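Local coordinates for protein dihydroorotase (Agrobacterium tumefaciens, PDB 2OGJ) that hydrolyses the acetyl ester of (R)-mandelate and, less efficiently, acetyl glycolate in vitro, using a binuclear zinc centre inside a TIM barrel, at residues I17-V22 / Y379-A384. Sequence-based numbering, arbitrary orientation.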
loop_
_atom_site.group_PDB
_atom_site.type_symbol
_atom_site.label_atom_id
_atom_site.label_comp_id
_atom_site.label_asym_id
_atom_site.label_seq_id
_atom_site.Cartn_x
_atom_site.Cartn_y
_atom_site.Cartn_z
ATOM N N ILE A 17 14.762 20.064 56.324
ATOM C CA ILE A 17 13.800 21.113 56.052
ATOM C C ILE A 17 12.643 20.994 57.002
ATOM O O ILE A 17 12.267 19.902 57.418
ATOM C CB ILE A 17 13.189 21.015 54.643
ATOM C CG1 ILE A 17 14.273 20.963 53.570
ATOM C CG2 ILE A 17 12.287 22.203 54.407
ATOM C CD1 ILE A 17 13.695 20.845 52.173
ATOM N N LEU A 18 12.068 22.138 57.331
ATOM C CA LEU A 18 10.923 22.161 58.198
ATOM C C LEU A 18 9.826 22.942 57.497
ATOM O O LEU A 18 9.921 24.151 57.320
ATOM C CB LEU A 18 11.275 22.806 59.537
ATOM C CG LEU A 18 10.054 22.991 60.439
ATOM C CD1 LEU A 18 9.481 21.630 60.788
ATOM C CD2 LEU A 18 10.432 23.759 61.689
ATOM N N LEU A 19 8.806 22.225 57.051
ATOM C CA LEU A 19 7.666 22.850 56.403
ATOM C C LEU A 19 6.695 23.107 57.536
ATOM O O LEU A 19 6.266 22.177 58.210
ATOM C CB LEU A 19 7.001 21.909 55.385
ATOM C CG LEU A 19 7.743 21.625 54.084
ATOM C CD1 LEU A 19 9.087 20.984 54.384
ATOM C CD2 LEU A 19 6.904 20.718 53.231
ATOM N N THR A 20 6.364 24.367 57.766
ATOM C CA THR A 20 5.428 24.679 58.825
ATOM C C THR A 20 4.112 25.158 58.228
ATOM O O THR A 20 4.049 25.595 57.084
ATOM C CB THR A 20 6.001 25.759 59.777
ATOM O OG1 THR A 20 6.276 26.961 59.044
ATOM C CG2 THR A 20 7.293 25.257 60.423
ATOM N N ASN A 21 3.028 25.012 58.966
ATOM C CA ASN A 21 1.698 25.492 58.658
ATOM C C ASN A 21 1.220 24.933 57.334
ATOM O O ASN A 21 0.741 25.724 56.434
ATOM C CB ASN A 21 1.666 27.015 58.723
ATOM C CG ASN A 21 2.478 27.535 59.892
ATOM O OD1 ASN A 21 3.097 26.759 60.625
ATOM N ND2 ASN A 21 2.484 28.850 60.076
ATOM N N VAL A 22 1.131 23.616 57.172
ATOM C CA VAL A 22 0.603 22.947 55.985
ATOM C C VAL A 22 -0.667 22.183 56.357
ATOM O O VAL A 22 -0.817 21.737 57.494
ATOM C CB VAL A 22 1.623 21.929 55.389
ATOM C CG1 VAL A 22 2.812 22.656 54.839
ATOM C CG2 VAL A 22 2.070 20.942 56.450
ATOM N N TYR A 379 5.350 24.819 46.309
ATOM C CA TYR A 379 6.597 24.091 46.386
ATOM C C TYR A 379 6.411 22.661 46.112
ATOM O O TYR A 379 5.419 22.049 46.522
ATOM C CB TYR A 379 7.190 24.052 47.787
ATOM C CG TYR A 379 7.420 25.421 48.368
ATOM C CD1 TYR A 379 6.401 26.117 49.004
ATOM C CD2 TYR A 379 8.673 25.994 48.276
ATOM C CE1 TYR A 379 6.617 27.349 49.541
ATOM C CE2 TYR A 379 8.907 27.255 48.807
ATOM C CZ TYR A 379 7.870 27.931 49.440
ATOM O OH TYR A 379 8.085 29.199 49.967
ATOM N N ALA A 380 7.410 22.172 45.413
ATOM C CA ALA A 380 7.502 20.774 45.168
ATOM C C ALA A 380 8.755 20.355 45.869
ATOM O O ALA A 380 9.856 20.781 45.524
ATOM C CB ALA A 380 7.592 20.442 43.691
ATOM N N VAL A 381 8.591 19.487 46.866
ATOM C CA VAL A 381 9.632 18.994 47.732
ATOM C C VAL A 381 9.888 17.534 47.504
ATOM O O VAL A 381 9.084 16.684 47.875
ATOM C CB VAL A 381 9.198 19.175 49.202
ATOM C CG1 VAL A 381 10.366 19.013 50.142
ATOM C CG2 VAL A 381 8.568 20.541 49.400
ATOM N N ILE A 382 11.005 17.236 46.915
ATOM C CA ILE A 382 11.407 15.871 46.648
ATOM C C ILE A 382 12.574 15.524 47.556
ATOM O O ILE A 382 13.705 15.959 47.325
ATOM C CB ILE A 382 11.839 15.738 45.172
ATOM C CG1 ILE A 382 10.712 16.212 44.248
ATOM C CG2 ILE A 382 12.242 14.299 44.845
ATOM C CD1 ILE A 382 11.124 16.367 42.803
ATOM N N GLY A 383 12.289 14.741 48.590
ATOM C CA GLY A 383 13.316 14.414 49.550
ATOM C C GLY A 383 13.663 15.712 50.255
ATOM O O GLY A 383 12.772 16.465 50.666
ATOM N N ALA A 384 14.956 16.004 50.361
ATOM C CA ALA A 384 15.413 17.217 51.035
ATOM C C ALA A 384 15.348 18.473 50.180
ATOM O O ALA A 384 15.422 19.585 50.711
ATOM C CB ALA A 384 16.833 17.030 51.536
#
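Ile17 and Leu19 meet Val381 through aliphatic branches, and none of the side chains that touch across the two segments is flat. The ring of Tyr379 does not reach segment 17-22; it makes a cation-pi interaction with Arg61. Val381 presents its two methyls to different partners: CG2 lies 4.2 Å from Leu19 CD2, the firmer of the two approaches, while CG1 lies 4.3 Å from Ile17 CD1 as modelled, though that CD1 is placed implausibly close to the Ala384 carbonyl. The first torsion of Val381 explains the division, since CG1 is anti to the backbone N (chi1 -165°) and CG2 sits beside that N. The approach of Leu19 is lateral, the two side chains running past each other in opposite directions. Ile17 is modelled end first: CG1 is anti to the carbonyl carbon and the chain continues extended (chi2 179°), directing CD1 at segment 379-384, with its exact position doubtful. Both side-chain contacts are apolar, and the interface is modest, 157 Å² summed over both sides. Such facing of two sheets is consistent with the small beta-sandwich domain that the chain ends of amidohydrolases build beside the barrel. Strand 17-20 is hydrogen-bonded between strands 36-40 and 59-61, whereas strand 368-382 belongs to the other sheet, paired with 348-362 and 385-388. Arg61 of strand 59-61 touches Ile17, Leu19 and Val381, and Ile69 of strand 68-75 also packs on Leu19.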